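PDB 6BDD: 2,4-dihydroxyhept-2-ene-1,7-dioic acid aldolase from Kordia algicida OT-1, which binds heme and, as a member of the heme nitric oxide/oxygen (H-NOX) sensor family, probably takes part in nitric oxide signalling. Local coordinates for residues Thr69-Phe74 with His140-Gly145; Ser128-Tyr133 with Glu171-Ile176. All blocks are in the same frame, centred on the assembly; numbering follows the deposited sequence.

Overall arrangement
The two contacts lie about 15 Å apart, centre to centre, and both touch the heme. Contact 1 is close to the middle of the chain and joins helix 63-81 to helix 140-153. Contact 2 lies further out, in the four-stranded antiparallel sheet, and pairs strand 128-134 with strand 171-178. Their segments alternate along the chain: 69-74, 128-133, 140-145, 171-176. Strand 128-134 is followed, after a short link, by helix 140-153, whose start packs on the sheet through His140, against Val172 and Phe174. One helix thus touches both the sheet and helix 63-81. Both reach the heme, in different places: Phe142 packs against a face of the porphyrin, and Tyr133 hydrogen-bonds to a propionate at its edge.

Contact 1 of 2, residues Thr69-Phe74 with His140-Gly145; sequences TYAEHF and HHFGLG. With HEM (protoporphyrin IX containing Fe), chain B.
The ring of Phe142 lies between the rings of Tyr70 and Phe74 and the heme. Heme C2D sits at its edge, in the ring plane. Both aromatic neighbours meet it obliquely, and the three rings form an aromatic cluster. Phe142 CE1 is 3.7 Å from Tyr70 CE2, with the ring planes at 44°. Phe142 CZ is 4.0 Å from Phe74 CD2. On the heme side, Phe142 CD2 comes within 3.5 Å of heme C3D. CG of Phe142 is anti to the backbone N (chi1 -173°), which carries the ring out between helix 63-81 and the porphyrin. Tyr70 is also met edge-to-face by Phe9 of helix 3-27.

The helix segments cross at -41°, with their axes 7.3 Å apart at closest approach. Small residues permit this. Ala71 CB lies 3.1 Å from Phe142 O and 3.6 Å from Phe142 CD1. It also packs on Gly145 CA. A CB modelled on Gly145 would fall only 2.5 Å from Ala71 CB, a clash. The site is consistent with the glycine hinge of H-NOX proteins, in which this protein carries a native alanine, probably Ala71.

Glu72 CG rests 3.7 Å from Gly145 O. The Glu72 chain then runs on extended, and its OE2 is hydrogen-bonded to Asn148 ND2, further along helix 140-153.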
ATOM      1  N   THR A  69      -3.881   6.405  -4.276  1.00 27.82           N
ATOM      2  CA  THR A  69      -5.237   6.675  -3.810  1.00 31.80           C
ATOM      3  C   THR A  69      -5.863   5.435  -3.183  1.00 26.56           C
ATOM      4  O   THR A  69      -6.531   5.525  -2.146  1.00 26.50           O
ATOM      5  CB  THR A  69      -6.096   7.185  -4.969  1.00 30.94           C
ATOM      6  OG1 THR A  69      -5.520   8.385  -5.500  1.00 28.33           O
ATOM      7  CG2 THR A  69      -7.513   7.475  -4.498  1.00 34.35           C
ATOM      8  N   TYR A  70      -5.650   4.268  -3.793  1.00 30.03           N
ATOM      9  CA  TYR A  70      -6.182   3.034  -3.222  1.00 31.83           C
ATOM     10  C   TYR A  70      -5.541   2.729  -1.875  1.00 26.16           C
ATOM     11  O   TYR A  70      -6.221   2.291  -0.939  1.00 28.53           O
ATOM     12  CB  TYR A  70      -5.975   1.872  -4.193  1.00 30.42           C
ATOM     13  CG  TYR A  70      -6.288   0.519  -3.597  1.00 33.01           C
ATOM     14  CD1 TYR A  70      -7.489   0.289  -2.938  1.00 38.91           C
ATOM     15  CD2 TYR A  70      -5.382  -0.530  -3.692  1.00 31.97           C
ATOM     16  CE1 TYR A  70      -7.776  -0.943  -2.386  1.00 34.35           C
ATOM     17  CE2 TYR A  70      -5.662  -1.768  -3.147  1.00 33.44           C
ATOM     18  CZ  TYR A  70      -6.862  -1.968  -2.496  1.00 37.03           C
ATOM     19  OH  TYR A  70      -7.148  -3.198  -1.949  1.00 37.06           O
ATOM     20  N   ALA A  71      -4.231   2.960  -1.755  1.00 31.70           N
ATOM     21  CA  ALA A  71      -3.546   2.689  -0.497  1.00 26.96           C
ATOM     22  C   ALA A  71      -4.060   3.588   0.619  1.00 30.77           C
ATOM     23  O   ALA A  71      -4.231   3.140   1.758  1.00 27.32           O
ATOM     24  CB  ALA A  71      -2.040   2.865  -0.674  1.00 27.92           C
ATOM     25  N   GLU A  72      -4.307   4.863   0.310  1.00 30.39           N
ATOM     26  CA  GLU A  72      -4.832   5.774   1.322  1.00 33.60           C
ATOM     27  C   GLU A  72      -6.221   5.354   1.782  1.00 36.88           C
ATOM     28  O   GLU A  72      -6.588   5.588   2.939  1.00 39.13           O
ATOM     29  CB  GLU A  72      -4.850   7.204   0.781  1.00 28.32           C
ATOM     30  CG  GLU A  72      -3.463   7.774   0.519  1.00 26.46           C
ATOM     31  CD  GLU A  72      -3.464   9.280   0.351  1.00 36.43           C
ATOM     32  OE1 GLU A  72      -4.556   9.859   0.164  1.00 40.62           O
ATOM     33  OE2 GLU A  72      -2.374   9.886   0.407  1.00 38.02           O
ATOM     34  N   HIS A  73      -7.002   4.726   0.902  1.00 31.37           N
ATOM     35  CA  HIS A  73      -8.290   4.185   1.318  1.00 36.53           C
ATOM     36  C   HIS A  73      -8.125   2.866   2.062  1.00 39.81           C
ATOM     37  O   HIS A  73      -8.863   2.592   3.015  1.00 42.29           O
ATOM     38  CB  HIS A  73      -9.206   3.997   0.109  1.00 38.95           C
ATOM     39  CG  HIS A  73     -10.443   3.210   0.410  1.00 54.81           C
ATOM     40  ND1 HIS A  73     -11.449   3.685   1.224  1.00 59.22           N
ATOM     41  CD2 HIS A  73     -10.832   1.974   0.014  1.00 58.80           C
ATOM     42  CE1 HIS A  73     -12.406   2.780   1.313  1.00 59.66           C
ATOM     43  NE2 HIS A  73     -12.057   1.732   0.588  1.00 58.77           N
ATOM     44  N   PHE A  74      -7.164   2.039   1.641  1.00 32.31           N
ATOM     45  CA  PHE A  74      -6.965   0.743   2.281  1.00 31.74           C
ATOM     46  C   PHE A  74      -6.468   0.871   3.714  1.00 31.10           C
ATOM     47  O   PHE A  74      -6.663  -0.057   4.507  1.00 35.00           O
ATOM     48  CB  PHE A  74      -5.986  -0.106   1.467  1.00 30.96           C
ATOM     49  CG  PHE A  74      -5.931  -1.544   1.901  1.00 32.78           C
ATOM     50  CD1 PHE A  74      -6.891  -2.446   1.473  1.00 35.63           C
ATOM     51  CD2 PHE A  74      -4.922  -1.993   2.737  1.00 34.88           C
ATOM     52  CE1 PHE A  74      -6.846  -3.771   1.872  1.00 40.41           C
ATOM     53  CE2 PHE A  74      -4.872  -3.315   3.140  1.00 38.96           C
ATOM     54  CZ  PHE A  74      -5.835  -4.205   2.705  1.00 38.51           C
ATOM     55  N   HIS A 140       5.678   0.670  -4.725  1.00 20.39           N
ATOM     56  CA  HIS A 140       6.199   1.679  -3.808  1.00 23.01           C
ATOM     57  C   HIS A 140       5.163   2.749  -3.490  1.00 23.85           C
ATOM     58  O   HIS A 140       5.154   3.291  -2.379  1.00 27.38           O
ATOM     59  CB  HIS A 140       7.461   2.319  -4.392  1.00 26.57           C
ATOM     60  CG  HIS A 140       7.388   2.561  -5.868  1.00 29.64           C
ATOM     61  ND1 HIS A 140       6.769   3.667  -6.411  1.00 28.33           N
ATOM     62  CD2 HIS A 140       7.860   1.842  -6.914  1.00 27.84           C
ATOM     63  CE1 HIS A 140       6.861   3.617  -7.728  1.00 30.40           C
ATOM     64  NE2 HIS A 140       7.518   2.520  -8.059  1.00 25.62           N
ATOM     65  N   HIS A 141       4.284   3.069  -4.441  1.00 22.89           N
ATOM     66  CA  HIS A 141       3.255   4.068  -4.181  1.00 24.64           C
ATOM     67  C   HIS A 141       2.111   3.521  -3.338  1.00 28.21           C
ATOM     68  O   HIS A 141       1.397   4.305  -2.703  1.00 23.82           O
ATOM     69  CB  HIS A 141       2.720   4.634  -5.497  1.00 24.34           C
ATOM     70  CG  HIS A 141       3.412   5.889  -5.931  1.00 28.32           C
ATOM     71  ND1 HIS A 141       4.766   5.938  -6.187  1.00 28.19           N
ATOM     72  CD2 HIS A 141       2.944   7.143  -6.136  1.00 27.80           C
ATOM     73  CE1 HIS A 141       5.100   7.167  -6.542  1.00 30.75           C
ATOM     74  NE2 HIS A 141       4.013   7.917  -6.518  1.00 31.70           N
ATOM     75  N   PHE A 142       1.918   2.201  -3.324  1.00 26.14           N
ATOM     76  CA  PHE A 142       1.032   1.602  -2.333  1.00 26.31           C
ATOM     77  C   PHE A 142       1.595   1.783  -0.929  1.00 26.92           C
ATOM     78  O   PHE A 142       0.855   2.083   0.013  1.00 31.32           O
ATOM     79  CB  PHE A 142       0.817   0.121  -2.647  1.00 28.21           C
ATOM     80  CG  PHE A 142      -0.213  -0.545  -1.777  1.00 26.22           C
ATOM     81  CD1 PHE A 142      -1.565  -0.412  -2.054  1.00 31.60           C
ATOM     82  CD2 PHE A 142       0.170  -1.310  -0.686  1.00 27.76           C
ATOM     83  CE1 PHE A 142      -2.515  -1.026  -1.256  1.00 33.78           C
ATOM     84  CE2 PHE A 142      -0.775  -1.927   0.114  1.00 29.09           C
ATOM     85  CZ  PHE A 142      -2.118  -1.785  -0.171  1.00 32.29           C
ATOM     86  N   GLY A 143       2.910   1.616  -0.772  1.00 24.73           N
ATOM     87  CA  GLY A 143       3.531   1.897   0.509  1.00 25.30           C
ATOM     88  C   GLY A 143       3.519   3.371   0.860  1.00 24.03           C
ATOM     89  O   GLY A 143       3.405   3.731   2.035  1.00 24.16           O
ATOM     90  N   LEU A 144       3.632   4.241  -0.147  1.00 19.91           N
ATOM     91  CA  LEU A 144       3.595   5.678   0.105  1.00 26.80           C
ATOM     92  C   LEU A 144       2.231   6.112   0.627  1.00 23.30           C
ATOM     93  O   LEU A 144       2.145   6.962   1.521  1.00 25.53           O
ATOM     94  CB  LEU A 144       3.953   6.442  -1.170  1.00 30.05           C
ATOM     95  CG  LEU A 144       3.845   7.968  -1.111  1.00 25.56           C
ATOM     96  CD1 LEU A 144       4.746   8.530  -0.024  1.00 27.89           C
ATOM     97  CD2 LEU A 144       4.184   8.582  -2.461  1.00 26.28           C
ATOM     98  N   GLY A 145       1.155   5.542   0.081  1.00 27.49           N
ATOM     99  CA  GLY A 145      -0.173   5.881   0.566  1.00 25.87           C
ATOM    100  C   GLY A 145      -0.400   5.439   1.999  1.00 28.47           C
ATOM    101  O   GLY A 145      -1.021   6.158   2.788  1.00 23.88           O
TER
HETATM  102  CHA HEM B 201       1.045  -5.553   1.510  1.00 24.98           C
HETATM  103  CHB HEM B 201      -0.991  -5.893   5.885  1.00 37.82           C
HETATM  104  CHC HEM B 201       1.168  -1.802   7.253  1.00 32.61           C
HETATM  105  CHD HEM B 201       3.623  -1.812   3.115  1.00 30.17           C
HETATM  106  C1A HEM B 201       0.244  -5.941   2.555  1.00 30.29           C
HETATM  107  C2A HEM B 201      -0.784  -6.961   2.491  1.00 34.12           C
HETATM  108  C3A HEM B 201      -1.342  -7.053   3.694  1.00 31.72           C
HETATM  109  C4A HEM B 201      -0.689  -6.097   4.563  1.00 30.24           C
HETATM  110  CMA HEM B 201      -2.484  -8.013   4.093  1.00 32.52           C
HETATM  111  CAA HEM B 201      -1.163  -7.795   1.250  1.00 27.37           C
HETATM  112  CBA HEM B 201      -0.280  -9.037   1.185  1.00 31.24           C
HETATM  113  CGA HEM B 201      -0.745  -9.929   0.065  1.00 38.22           C
HETATM  114  O1A HEM B 201      -0.181 -11.042  -0.089  1.00 43.07           O
HETATM  115  O2A HEM B 201      -1.683  -9.529  -0.672  1.00 38.71           O
HETATM  116  C1B HEM B 201      -0.621  -4.786   6.605  1.00 34.16           C
HETATM  117  C2B HEM B 201      -1.151  -4.420   7.903  1.00 35.79           C
HETATM  118  C3B HEM B 201      -0.555  -3.280   8.280  1.00 33.89           C
HETATM  119  C4B HEM B 201       0.368  -2.914   7.228  1.00 30.60           C
HETATM  120  CMB HEM B 201      -2.224  -5.246   8.654  1.00 31.37           C
HETATM  121  CAB HEM B 201      -0.721  -2.434   9.571  1.00 35.84           C
HETATM  122  CBB HEM B 201      -1.426  -2.809  10.645  1.00 51.08           C
HETATM  123  C1C HEM B 201       1.970  -1.421   6.213  1.00 31.19           C
HETATM  124  C2C HEM B 201       2.654  -0.149   6.108  1.00 23.95           C
HETATM  125  C3C HEM B 201       3.332  -0.157   4.949  1.00 27.20           C
HETATM  126  C4C HEM B 201       3.095  -1.433   4.317  1.00 26.75           C
HETATM  127  CMC HEM B 201       2.557   0.966   7.176  1.00 31.74           C
HETATM  128  CAC HEM B 201       4.244   0.912   4.303  1.00 28.79           C
HETATM  129  CBC HEM B 201       4.604   2.040   4.911  1.00 52.09           C
HETATM  130  C1D HEM B 201       3.036  -2.732   2.292  1.00 30.72           C
HETATM  131  C2D HEM B 201       3.168  -2.760   0.854  1.00 27.38           C
HETATM  132  C3D HEM B 201       2.463  -3.792   0.401  1.00 25.81           C
HETATM  133  C4D HEM B 201       1.855  -4.447   1.547  1.00 25.45           C
HETATM  134  CMD HEM B 201       3.989  -1.768   0.003  1.00 25.46           C
HETATM  135  CAD HEM B 201       2.328  -4.187  -1.088  1.00 27.80           C
HETATM  136  CBD HEM B 201       3.046  -5.506  -1.362  1.00 27.58           C
HETATM  137  CGD HEM B 201       4.392  -5.243  -1.990  1.00 31.28           C
HETATM  138  O1D HEM B 201       4.793  -4.056  -2.088  1.00 28.58           O
HETATM  139  O2D HEM B 201       5.069  -6.225  -2.390  1.00 28.53           O
HETATM  140  NA  HEM B 201       0.283  -5.423   3.842  1.00 28.25           N
HETATM  141  NB  HEM B 201       0.315  -3.848   6.207  1.00 32.77           N
HETATM  142  NC  HEM B 201       2.255  -2.195   5.102  1.00 32.04           N
HETATM  143  ND  HEM B 201       2.221  -3.773   2.703  1.00 32.00           N
HETATM  144 FE   HEM B 201       1.410  -3.918   4.531  1.00 30.37          FE

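Contact 2 of 2, residues Ser128-Tyr133 with Glu171-Ile176; sequences SLTMIY and EVKFII. With HEM (protoporphyrin IX containing Fe), chain B.
Leu129, Met131 and Tyr133 form hydrogen-bonded antiparallel pairs with Ile176, Phe174 and Val172, the strand segments running at 163° with their axes 4.6 Å apart. Each pair makes two backbone bonds. The bond from Phe174 N to Met131 O is short and nearly straight (2.7 Å, 165° at the hydrogen).

These six residues share the face turned to helix 140-153 and the heme. Tyr133 and Phe174 lie side by side and point the same way. Tyr133 CB touches Phe174 CE1 at 3.5 Å, and Tyr133 CD2 is 4.2 Å from Val172 CB. Leu129 CD2 meets Ile176 CD1 at 4.1 Å, again side by side. Helix 140-153 covers this face, with Met147 on Phe174 and Ile176.

The face with Thr130, Ile132, Lys173 and Ile175 is more open to solvent, though Ile132 is buried. There Ile132 CD1 lies against Lys173 CB at 3.7 Å.

With chi1 at 164°, CG trans to the backbone N, the ring of Tyr133 is carried off the strand so that its hydroxyl reaches a heme propionate. Its OH donates a 2.6 Å hydrogen bond to heme O1D, which lies in the ring plane at the edge. A phenylalanine here would probably keep the packing on Phe174 but leave O1D without the bond from the tyrosine hydroxyl.

Ser135 and Arg137 also hydrogen-bond to the heme. With Tyr133 they form the Tyr-x-Ser-x-Arg motif, the propionate-binding signature of the H-NOX fold.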
ATOM      1  N   SER A 128      12.691  11.650  11.474  1.00 32.77           N
ATOM      2  CA  SER A 128      13.154  11.304  10.137  1.00 32.48           C
ATOM      3  C   SER A 128      13.409   9.807  10.067  1.00 33.53           C
ATOM      4  O   SER A 128      13.740   9.169  11.070  1.00 31.34           O
ATOM      5  CB  SER A 128      14.421  12.079   9.757  1.00 38.52           C
ATOM      6  OG  SER A 128      15.536  11.636  10.508  1.00 49.25           O
ATOM      7  N   LEU A 129      13.254   9.254   8.865  1.00 33.83           N
ATOM      8  CA  LEU A 129      13.425   7.823   8.656  1.00 33.35           C
ATOM      9  C   LEU A 129      13.787   7.574   7.201  1.00 37.99           C
ATOM     10  O   LEU A 129      13.072   8.021   6.299  1.00 34.17           O
ATOM     11  CB  LEU A 129      12.150   7.059   9.029  1.00 35.70           C
ATOM     12  CG  LEU A 129      12.176   5.543   8.825  1.00 35.47           C
ATOM     13  CD1 LEU A 129      13.164   4.890   9.778  1.00 35.06           C
ATOM     14  CD2 LEU A 129      10.785   4.957   9.005  1.00 29.44           C
ATOM     15  N   THR A 130      14.891   6.867   6.978  1.00 31.64           N
ATOM     16  CA  THR A 130      15.314   6.456   5.645  1.00 29.10           C
ATOM     17  C   THR A 130      15.237   4.938   5.565  1.00 27.01           C
ATOM     18  O   THR A 130      15.897   4.238   6.341  1.00 25.72           O
ATOM     19  CB  THR A 130      16.731   6.942   5.338  1.00 29.12           C
ATOM     20  OG1 THR A 130      16.766   8.374   5.381  1.00 37.63           O
ATOM     21  CG2 THR A 130      17.165   6.472   3.957  1.00 32.82           C
ATOM     22  N   MET A 131      14.430   4.434   4.635  1.00 21.86           N
ATOM     23  CA  MET A 131      14.218   3.004   4.480  1.00 26.66           C
ATOM     24  C   MET A 131      14.383   2.607   3.021  1.00 27.51           C
ATOM     25  O   MET A 131      14.106   3.393   2.110  1.00 31.68           O
ATOM     26  CB  MET A 131      12.827   2.581   4.969  1.00 33.15           C
ATOM     27  CG  MET A 131      12.649   2.626   6.475  1.00 33.49           C
ATOM     28  SD  MET A 131      11.204   1.691   7.005  1.00 32.47           S
ATOM     29  CE  MET A 131       9.921   2.464   6.024  1.00 23.92           C
ATOM     30  N   ILE A 132      14.834   1.375   2.811  1.00 29.88           N
ATOM     31  CA  ILE A 132      14.961   0.794   1.481  1.00 30.05           C
ATOM     32  C   ILE A 132      13.801  -0.168   1.273  1.00 29.77           C
ATOM     33  O   ILE A 132      13.658  -1.152   2.011  1.00 25.94           O
ATOM     34  CB  ILE A 132      16.310   0.081   1.299  1.00 30.41           C
ATOM     35  CG1 ILE A 132      17.466   1.044   1.575  1.00 30.81           C
ATOM     36  CG2 ILE A 132      16.419  -0.492  -0.105  1.00 31.29           C
ATOM     37  CD1 ILE A 132      17.523   2.221   0.627  1.00 32.08           C
ATOM     38  N   TYR A 133      12.970   0.118   0.277  1.00 25.01           N
ATOM     39  CA  TYR A 133      11.842  -0.728  -0.086  1.00 23.56           C
ATOM     40  C   TYR A 133      12.266  -1.663  -1.211  1.00 27.59           C
ATOM     41  O   TYR A 133      12.893  -1.227  -2.180  1.00 25.67           O
ATOM     42  CB  TYR A 133      10.647   0.126  -0.516  1.00 21.98           C
ATOM     43  CG  TYR A 133       9.564  -0.610  -1.274  1.00 21.57           C
ATOM     44  CD1 TYR A 133       8.515  -1.221  -0.602  1.00 24.25           C
ATOM     45  CD2 TYR A 133       9.576  -0.671  -2.663  1.00 23.62           C
ATOM     46  CE1 TYR A 133       7.518  -1.885  -1.289  1.00 24.56           C
ATOM     47  CE2 TYR A 133       8.584  -1.336  -3.358  1.00 25.19           C
ATOM     48  CZ  TYR A 133       7.557  -1.940  -2.665  1.00 24.83           C
ATOM     49  OH  TYR A 133       6.565  -2.602  -3.349  1.00 26.89           O
ATOM     50  N   GLU A 171      13.250  -1.542  -6.266  1.00 27.23           N
ATOM     51  CA  GLU A 171      14.087  -1.126  -5.143  1.00 26.29           C
ATOM     52  C   GLU A 171      14.022   0.392  -5.065  1.00 20.58           C
ATOM     53  O   GLU A 171      14.511   1.082  -5.966  1.00 26.42           O
ATOM     54  CB  GLU A 171      15.529  -1.607  -5.303  1.00 30.44           C
ATOM     55  CG  GLU A 171      16.415  -1.288  -4.108  1.00 35.19           C
ATOM     56  CD  GLU A 171      17.837  -1.786  -4.278  1.00 46.47           C
ATOM     57  OE1 GLU A 171      18.115  -2.465  -5.290  1.00 40.09           O
ATOM     58  OE2 GLU A 171      18.676  -1.500  -3.399  1.00 46.29           O
ATOM     59  N   VAL A 172      13.414   0.911  -3.999  1.00 24.94           N
ATOM     60  CA  VAL A 172      13.160   2.339  -3.854  1.00 28.22           C
ATOM     61  C   VAL A 172      13.624   2.784  -2.475  1.00 28.48           C
ATOM     62  O   VAL A 172      13.282   2.157  -1.467  1.00 26.35           O
ATOM     63  CB  VAL A 172      11.669   2.678  -4.052  1.00 23.93           C
ATOM     64  CG1 VAL A 172      11.428   4.165  -3.844  1.00 25.25           C
ATOM     65  CG2 VAL A 172      11.197   2.244  -5.433  1.00 22.84           C
ATOM     66  N   LYS A 173      14.398   3.866  -2.433  1.00 27.21           N
ATOM     67  CA  LYS A 173      14.822   4.470  -1.177  1.00 28.04           C
ATOM     68  C   LYS A 173      13.781   5.494  -0.741  1.00 27.05           C
ATOM     69  O   LYS A 173      13.498   6.450  -1.474  1.00 27.71           O
ATOM     70  CB  LYS A 173      16.195   5.125  -1.324  1.00 23.20           C
ATOM     71  CG  LYS A 173      16.616   5.945  -0.115  1.00 31.23           C
ATOM     72  CD  LYS A 173      17.771   6.872  -0.449  1.00 37.80           C
ATOM     73  CE  LYS A 173      19.087   6.328   0.079  1.00 40.79           C
ATOM     74  NZ  LYS A 173      20.053   7.419   0.392  1.00 40.57           N
ATOM     75  N   PHE A 174      13.213   5.292   0.443  1.00 27.78           N
ATOM     76  CA  PHE A 174      12.233   6.204   1.018  1.00 27.39           C
ATOM     77  C   PHE A 174      12.941   7.137   1.993  1.00 29.83           C
ATOM     78  O   PHE A 174      13.547   6.678   2.966  1.00 30.00           O
ATOM     79  CB  PHE A 174      11.124   5.435   1.738  1.00 25.22           C
ATOM     80  CG  PHE A 174      10.042   4.924   0.829  1.00 24.10           C
ATOM     81  CD1 PHE A 174      10.237   3.782   0.069  1.00 23.35           C
ATOM     82  CD2 PHE A 174       8.824   5.576   0.747  1.00 27.83           C
ATOM     83  CE1 PHE A 174       9.237   3.307  -0.761  1.00 27.45           C
ATOM     84  CE2 PHE A 174       7.820   5.104  -0.079  1.00 26.64           C
ATOM     85  CZ  PHE A 174       8.028   3.970  -0.835  1.00 20.97           C
ATOM     86  N   ILE A 175      12.867   8.439   1.731  1.00 23.97           N
ATOM     87  CA  ILE A 175      13.394   9.457   2.632  1.00 30.02           C
ATOM     88  C   ILE A 175      12.198  10.160   3.259  1.00 35.19           C
ATOM     89  O   ILE A 175      11.495  10.928   2.591  1.00 32.41           O
ATOM     90  CB  ILE A 175      14.312  10.451   1.909  1.00 31.55           C
ATOM     91  CG1 ILE A 175      15.528   9.727   1.329  1.00 34.08           C
ATOM     92  CG2 ILE A 175      14.757  11.550   2.862  1.00 33.13           C
ATOM     93  CD1 ILE A 175      15.676   9.887  -0.167  1.00 44.13           C
ATOM     94  N   ILE A 176      11.965   9.896   4.542  1.00 30.54           N
ATOM     95  CA  ILE A 176      10.790  10.379   5.254  1.00 32.61           C
ATOM     96  C   ILE A 176      11.228  11.434   6.259  1.00 36.43           C
ATOM     97  O   ILE A 176      12.139  11.196   7.062  1.00 37.87           O
ATOM     98  CB  ILE A 176      10.048   9.225   5.952  1.00 31.83           C
ATOM     99  CG1 ILE A 176       9.694   8.134   4.937  1.00 24.78           C
ATOM    100  CG2 ILE A 176       8.802   9.739   6.648  1.00 38.97           C
ATOM    101  CD1 ILE A 176       9.443   6.777   5.558  1.00 28.42           C
TER
HETATM  102  CHA HEM B 201       1.045  -5.553   1.510  1.00 24.98           C
HETATM  103  CHB HEM B 201      -0.991  -5.893   5.885  1.00 37.82           C
HETATM  104  CHC HEM B 201       1.168  -1.802   7.253  1.00 32.61           C
HETATM  105  CHD HEM B 201       3.623  -1.812   3.115  1.00 30.17           C
HETATM  106  C1A HEM B 201       0.244  -5.941   2.555  1.00 30.29           C
HETATM  107  C2A HEM B 201      -0.784  -6.961   2.491  1.00 34.12           C
HETATM  108  C3A HEM B 201      -1.342  -7.053   3.694  1.00 31.72           C
HETATM  109  C4A HEM B 201      -0.689  -6.097   4.563  1.00 30.24           C
HETATM  110  CMA HEM B 201      -2.484  -8.013   4.093  1.00 32.52           C
HETATM  111  CAA HEM B 201      -1.163  -7.795   1.250  1.00 27.37           C
HETATM  112  CBA HEM B 201      -0.280  -9.037   1.185  1.00 31.24           C
HETATM  113  CGA HEM B 201      -0.745  -9.929   0.065  1.00 38.22           C
HETATM  114  O1A HEM B 201      -0.181 -11.042  -0.089  1.00 43.07           O
HETATM  115  O2A HEM B 201      -1.683  -9.529  -0.672  1.00 38.71           O
HETATM  116  C1B HEM B 201      -0.621  -4.786   6.605  1.00 34.16           C
HETATM  117  C2B HEM B 201      -1.151  -4.420   7.903  1.00 35.79           C
HETATM  118  C3B HEM B 201      -0.555  -3.280   8.280  1.00 33.89           C
HETATM  119  C4B HEM B 201       0.368  -2.914   7.228  1.00 30.60           C
HETATM  120  CMB HEM B 201      -2.224  -5.246   8.654  1.00 31.37           C
HETATM  121  CAB HEM B 201      -0.721  -2.434   9.571  1.00 35.84           C
HETATM  122  CBB HEM B 201      -1.426  -2.809  10.645  1.00 51.08           C
HETATM  123  C1C HEM B 201       1.970  -1.421   6.213  1.00 31.19           C
HETATM  124  C2C HEM B 201       2.654  -0.149   6.108  1.00 23.95           C
HETATM  125  C3C HEM B 201       3.332  -0.157   4.949  1.00 27.20           C
HETATM  126  C4C HEM B 201       3.095  -1.433   4.317  1.00 26.75           C
HETATM  127  CMC HEM B 201       2.557   0.966   7.176  1.00 31.74           C
HETATM  128  CAC HEM B 201       4.244   0.912   4.303  1.00 28.79           C
HETATM  129  CBC HEM B 201       4.604   2.040   4.911  1.00 52.09           C
HETATM  130  C1D HEM B 201       3.036  -2.732   2.292  1.00 30.72           C
HETATM  131  C2D HEM B 201       3.168  -2.760   0.854  1.00 27.38           C
HETATM  132  C3D HEM B 201       2.463  -3.792   0.401  1.00 25.81           C
HETATM  133  C4D HEM B 201       1.855  -4.447   1.547  1.00 25.45           C
HETATM  134  CMD HEM B 201       3.989  -1.768   0.003  1.00 25.46           C
HETATM  135  CAD HEM B 201       2.328  -4.187  -1.088  1.00 27.80           C
HETATM  136  CBD HEM B 201       3.046  -5.506  -1.362  1.00 27.58           C
HETATM  137  CGD HEM B 201       4.392  -5.243  -1.990  1.00 31.28           C
HETATM  138  O1D HEM B 201       4.793  -4.056  -2.088  1.00 28.58           O
HETATM  139  O2D HEM B 201       5.069  -6.225  -2.390  1.00 28.53           O
HETATM  140  NA  HEM B 201       0.283  -5.423   3.842  1.00 28.25           N
HETATM  141  NB  HEM B 201       0.315  -3.848   6.207  1.00 32.77           N
HETATM  142  NC  HEM B 201       2.255  -2.195   5.102  1.00 32.04           N
HETATM  143  ND  HEM B 201       2.221  -3.773   2.703  1.00 32.00           N
HETATM  144 FE   HEM B 201       1.410  -3.918   4.531  1.00 30.37          FE